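Local structure of uncharacterized protein (Aeropyrum pernix, 3P1Z) at residues P49-M63 / G68-L81. The protein is uncharacterized but, judged by its family, probably binds nucleic acid and may act as a tRNA-intron lyase, as SEN2-like splicing endonucleases do. Sequence-based numbering, arbitrary orientation.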
loop_
_atom_site.group_PDB
_atom_site.type_symbol
_atom_site.label_atom_id
_atom_site.label_comp_id
_atom_site.label_asym_id
_atom_site.label_seq_id
_atom_site.Cartn_x
_atom_site.Cartn_y
_atom_site.Cartn_z
ATOM N N PRO A 49 -1.493 -28.814 -23.900
ATOM C CA PRO A 49 -0.555 -28.932 -22.779
ATOM C C PRO A 49 -1.130 -28.547 -21.423
ATOM O O PRO A 49 -0.825 -29.200 -20.428
ATOM C CB PRO A 49 0.568 -27.965 -23.168
ATOM C CG PRO A 49 0.564 -27.971 -24.632
ATOM C CD PRO A 49 -0.877 -28.118 -25.043
ATOM N N LEU A 50 -1.930 -27.493 -21.365
ATOM C CA LEU A 50 -2.494 -27.109 -20.086
ATOM C C LEU A 50 -3.624 -28.061 -19.762
ATOM O O LEU A 50 -3.712 -28.562 -18.646
ATOM C CB LEU A 50 -2.962 -25.651 -20.085
ATOM C CG LEU A 50 -1.856 -24.601 -20.307
ATOM C CD1 LEU A 50 -2.437 -23.318 -20.843
ATOM C CD2 LEU A 50 -1.012 -24.336 -19.057
ATOM N N GLU A 51 -4.481 -28.333 -20.735
ATOM C CA GLU A 51 -5.556 -29.278 -20.492
ATOM C C GLU A 51 -4.971 -30.613 -20.021
ATOM O O GLU A 51 -5.590 -31.352 -19.254
ATOM C CB GLU A 51 -6.421 -29.454 -21.734
ATOM C CG GLU A 51 -7.765 -30.065 -21.412
ATOM C CD GLU A 51 -8.489 -29.322 -20.307
ATOM O OE1 GLU A 51 -8.289 -28.099 -20.188
ATOM O OE2 GLU A 51 -9.262 -29.959 -19.562
ATOM N N ALA A 52 -3.748 -30.881 -20.463
ATOM C CA ALA A 52 -3.059 -32.138 -20.218
ATOM C C ALA A 52 -2.463 -32.163 -18.823
ATOM O O ALA A 52 -2.454 -33.193 -18.146
ATOM C CB ALA A 52 -1.970 -32.335 -21.263
ATOM N N ALA A 53 -1.941 -31.015 -18.413
ATOM C CA ALA A 53 -1.477 -30.840 -17.049
ATOM C C ALA A 53 -2.685 -30.888 -16.123
ATOM O O ALA A 53 -2.604 -31.440 -15.027
ATOM C CB ALA A 53 -0.731 -29.526 -16.889
ATOM N N TYR A 54 -3.808 -30.325 -16.574
ATOM C CA TYR A 54 -5.002 -30.258 -15.737
ATOM C C TYR A 54 -5.536 -31.635 -15.458
ATOM O O TYR A 54 -5.637 -32.050 -14.303
ATOM C CB TYR A 54 -6.117 -29.451 -16.388
ATOM C CG TYR A 54 -7.412 -29.513 -15.599
ATOM C CD1 TYR A 54 -7.398 -29.428 -14.216
ATOM C CD2 TYR A 54 -8.643 -29.647 -16.233
ATOM C CE1 TYR A 54 -8.568 -29.476 -13.488
ATOM C CE2 TYR A 54 -9.817 -29.692 -15.511
ATOM C CZ TYR A 54 -9.775 -29.600 -14.139
ATOM O OH TYR A 54 -10.945 -29.644 -13.403
ATOM N N GLN A 55 -5.900 -32.338 -16.527
ATOM C CA GLN A 55 -6.535 -33.641 -16.388
ATOM C C GLN A 55 -5.606 -34.604 -15.622
ATOM O O GLN A 55 -6.070 -35.513 -14.944
ATOM C CB GLN A 55 -7.005 -34.176 -17.750
ATOM C CG GLN A 55 -8.119 -33.328 -18.406
ATOM C CD GLN A 55 -9.520 -33.625 -17.858
ATOM O OE1 GLN A 55 -9.677 -34.346 -16.876
ATOM N NE2 GLN A 55 -10.537 -33.079 -18.503
ATOM N N ALA A 56 -4.297 -34.370 -15.693
ATOM C CA ALA A 56 -3.372 -35.051 -14.794
ATOM C C ALA A 56 -3.745 -34.780 -13.326
ATOM O O ALA A 56 -4.046 -35.708 -12.574
ATOM C CB ALA A 56 -1.929 -34.636 -15.085
ATOM N N SER A 57 -3.760 -33.503 -12.943
ATOM C CA SER A 57 -4.019 -33.068 -11.563
ATOM C C SER A 57 -5.402 -33.417 -10.982
ATOM O O SER A 57 -5.667 -33.169 -9.802
ATOM C CB SER A 57 -3.779 -31.555 -11.431
ATOM O OG SER A 57 -4.928 -30.800 -11.790
ATOM N N ARG A 58 -6.289 -33.954 -11.810
ATOM C CA ARG A 58 -7.552 -34.484 -11.306
ATOM C C ARG A 58 -7.393 -35.990 -11.130
ATOM O O ARG A 58 -8.229 -36.650 -10.514
ATOM C CB ARG A 58 -8.715 -34.165 -12.249
ATOM C CG ARG A 58 -9.289 -32.757 -12.093
ATOM C CD ARG A 58 -10.282 -32.434 -13.203
ATOM N NE ARG A 58 -11.664 -32.767 -12.857
ATOM C CZ ARG A 58 -12.371 -33.734 -13.436
ATOM N NH1 ARG A 58 -11.829 -34.476 -14.397
ATOM N NH2 ARG A 58 -13.621 -33.963 -13.047
ATOM N N GLY A 59 -6.298 -36.517 -11.668
ATOM C CA GLY A 59 -6.003 -37.933 -11.574
ATOM C C GLY A 59 -6.666 -38.744 -12.676
ATOM O O GLY A 59 -6.624 -39.980 -12.652
ATOM N N MET A 60 -7.269 -38.040 -13.639
ATOM C CA MET A 60 -8.018 -38.650 -14.746
ATOM C C MET A 60 -7.164 -38.983 -15.974
ATOM O O MET A 60 -7.613 -39.681 -16.883
ATOM C CB MET A 60 -9.150 -37.726 -15.205
ATOM C CG MET A 60 -9.992 -37.124 -14.090
ATOM S SD MET A 60 -10.918 -38.362 -13.179
ATOM C CE MET A 60 -9.828 -38.629 -11.789
ATOM N N LEU A 61 -5.945 -38.467 -16.021
ATOM C CA LEU A 61 -5.092 -38.722 -17.168
ATOM C C LEU A 61 -3.715 -39.179 -16.728
ATOM O O LEU A 61 -2.983 -38.466 -16.053
ATOM C CB LEU A 61 -4.983 -37.490 -18.068
ATOM C CG LEU A 61 -3.961 -37.664 -19.201
ATOM C CD1 LEU A 61 -4.489 -38.541 -20.347
ATOM C CD2 LEU A 61 -3.489 -36.323 -19.735
ATOM N N CYS A 62 -3.361 -40.392 -17.106
ATOM C CA CYS A 62 -2.059 -40.903 -16.725
ATOM C C CYS A 62 -1.061 -40.526 -17.802
ATOM O O CYS A 62 -1.405 -40.450 -18.980
ATOM C CB CYS A 62 -2.107 -42.421 -16.502
ATOM S SG CYS A 62 -3.521 -42.948 -15.495
ATOM N N MET A 63 0.169 -40.264 -17.386
ATOM C CA MET A 63 1.248 -39.982 -18.315
ATOM C C MET A 63 2.257 -41.102 -18.196
ATOM O O MET A 63 3.361 -40.896 -17.686
ATOM C CB MET A 63 1.917 -38.645 -17.986
ATOM C CG MET A 63 1.040 -37.420 -18.195
ATOM S SD MET A 63 0.580 -37.186 -19.926
ATOM C CE MET A 63 2.188 -37.227 -20.716
ATOM N N GLY A 68 -1.433 -38.152 -11.316
ATOM C CA GLY A 68 -1.718 -36.935 -10.588
ATOM C C GLY A 68 -0.695 -35.828 -10.747
ATOM O O GLY A 68 -0.093 -35.663 -11.802
ATOM N N TRP A 69 -0.499 -35.072 -9.674
ATOM C CA TRP A 69 0.327 -33.871 -9.696
ATOM C C TRP A 69 1.769 -34.130 -10.095
ATOM O O TRP A 69 2.434 -33.247 -10.624
ATOM C CB TRP A 69 0.236 -33.133 -8.358
ATOM C CG TRP A 69 -0.995 -32.309 -8.275
ATOM C CD1 TRP A 69 -2.232 -32.705 -7.843
ATOM C CD2 TRP A 69 -1.125 -30.948 -8.663
ATOM N NE1 TRP A 69 -3.120 -31.664 -7.927
ATOM C CE2 TRP A 69 -2.465 -30.573 -8.431
ATOM C CE3 TRP A 69 -0.238 -30.005 -9.179
ATOM C CZ2 TRP A 69 -2.934 -29.284 -8.701
ATOM C CZ3 TRP A 69 -0.705 -28.740 -9.444
ATOM C CH2 TRP A 69 -2.039 -28.386 -9.202
ATOM N N ALA A 70 2.252 -35.336 -9.842
ATOM C CA ALA A 70 3.567 -35.725 -10.318
ATOM C C ALA A 70 3.544 -35.790 -11.845
ATOM O O ALA A 70 4.569 -35.598 -12.504
ATOM C CB ALA A 70 3.965 -37.058 -9.733
ATOM N N ALA A 71 2.368 -36.053 -12.410
ATOM C CA ALA A 71 2.206 -36.056 -13.862
ATOM C C ALA A 71 1.994 -34.635 -14.374
ATOM O O ALA A 71 2.466 -34.268 -15.456
ATOM C CB ALA A 71 1.046 -36.953 -14.282
ATOM N N ALA A 72 1.284 -33.837 -13.585
ATOM C CA ALA A 72 1.047 -32.438 -13.924
ATOM C C ALA A 72 2.382 -31.715 -14.025
ATOM O O ALA A 72 2.686 -31.066 -15.026
ATOM C CB ALA A 72 0.149 -31.777 -12.878
ATOM N N VAL A 73 3.185 -31.857 -12.982
ATOM C CA VAL A 73 4.515 -31.290 -12.965
ATOM C C VAL A 73 5.318 -31.751 -14.170
ATOM O O VAL A 73 6.214 -31.050 -14.617
ATOM C CB VAL A 73 5.257 -31.675 -11.666
ATOM C CG1 VAL A 73 6.747 -31.339 -11.763
ATOM C CG2 VAL A 73 4.607 -30.979 -10.483
ATOM N N GLU A 74 4.984 -32.922 -14.706
ATOM C CA GLU A 74 5.775 -33.521 -15.781
ATOM C C GLU A 74 5.522 -32.817 -17.100
ATOM O O GLU A 74 6.447 -32.364 -17.769
ATOM C CB GLU A 74 5.477 -35.020 -15.924
ATOM C CG GLU A 74 6.548 -35.791 -16.693
ATOM C CD GLU A 74 6.152 -37.230 -16.968
ATOM O OE1 GLU A 74 5.760 -37.936 -16.010
ATOM O OE2 GLU A 74 6.236 -37.654 -18.143
ATOM N N VAL A 75 4.256 -32.750 -17.471
ATOM C CA VAL A 75 3.856 -31.988 -18.626
ATOM C C VAL A 75 4.348 -30.552 -18.441
ATOM O O VAL A 75 5.024 -29.997 -19.314
ATOM C CB VAL A 75 2.323 -32.048 -18.798
ATOM C CG1 VAL A 75 1.855 -31.173 -19.949
ATOM C CG2 VAL A 75 1.883 -33.496 -19.008
ATOM N N ILE A 76 4.045 -29.973 -17.281
ATOM C CA ILE A 76 4.344 -28.567 -17.007
ATOM C C ILE A 76 5.810 -28.211 -17.202
ATOM O O ILE A 76 6.148 -27.327 -17.985
ATOM C CB ILE A 76 3.964 -28.181 -15.579
ATOM C CG1 ILE A 76 2.455 -27.971 -15.475
ATOM C CG2 ILE A 76 4.695 -26.918 -15.173
ATOM C CD1 ILE A 76 1.998 -27.605 -14.085
ATOM N N ALA A 77 6.682 -28.882 -16.465
ATOM C CA ALA A 77 8.105 -28.675 -16.650
ATOM C C ALA A 77 8.449 -29.041 -18.084
ATOM O O ALA A 77 9.040 -28.246 -18.821
ATOM C CB ALA A 77 8.907 -29.519 -15.669
ATOM N N GLY A 78 8.039 -30.242 -18.482
ATOM C CA GLY A 78 8.486 -30.832 -19.728
ATOM C C GLY A 78 8.312 -29.918 -20.917
ATOM O O GLY A 78 9.259 -29.696 -21.687
ATOM N N LEU A 79 7.101 -29.376 -21.044
ATOM C CA LEU A 79 6.704 -28.585 -22.203
ATOM C C LEU A 79 7.082 -27.115 -22.043
ATOM O O LEU A 79 6.865 -26.306 -22.945
ATOM C CB LEU A 79 5.195 -28.736 -22.448
ATOM C CG LEU A 79 4.735 -30.169 -22.763
ATOM C CD1 LEU A 79 3.230 -30.265 -22.948
ATOM C CD2 LEU A 79 5.439 -30.700 -24.001
ATOM N N GLY A 80 7.662 -26.777 -20.895
ATOM C CA GLY A 80 8.054 -25.407 -20.621
ATOM C C GLY A 80 6.893 -24.482 -20.308
ATOM O O GLY A 80 6.906 -23.321 -20.694
ATOM N N LEU A 81 5.883 -24.986 -19.610
ATOM C CA LEU A 81 4.758 -24.149 -19.196
ATOM C C LEU A 81 5.099 -23.258 -18.000
ATOM O O LEU A 81 6.215 -23.298 -17.484
ATOM C CB LEU A 81 3.533 -25.005 -18.873
ATOM C CG LEU A 81 3.092 -25.850 -20.064
ATOM C CD1 LEU A 81 1.762 -26.556 -19.801
ATOM C CD2 LEU A 81 3.018 -24.963 -21.294
#
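Met-63, Val-75 and Ser-57 bury the most surface where helices 49-57 and 68-79 pack as an antiparallel hairpin, their axes 7.4 Å apart at closest approach and 167° between their directions. Val-75 points at the partner helix and straddles two groups: with chi1 at 176°, CG1 lies opposite the valine's backbone N and rests 3.4 Å from Pro-49 O, in the first turn of helix 49-57, while CG2 meets Met-63 SD at 4.0 Å. The methionine side chain, bent at chi2 and chi3, crosses the valine at about a right angle and sets CG against Ala-71 CB. Ala-53, Ala-56, Ala-71 and Ala-72 allow the close approach, with Ala-53 CA 4.3 Å from Ala-72 CA. Near the connection, Ser-57 CB sits over one face of the Trp-69 indole, 3.7 Å from the five-membered ring centroid in a CH-pi contact, and its OG turns back to Tyr-54 O on a lone pair in the carbonyl plane. Replacing Trp-69 with an alanine would probably leave Ser-57 CB without its aromatic cover and remove the ring that meets Phe-90. In what is probably the SEN2-like N-terminal domain, the two helices and their connection touch strand 14-18 through Met-63 and Leu-79, and helix 83-95 through Leu-50, Ser-57 and Trp-69.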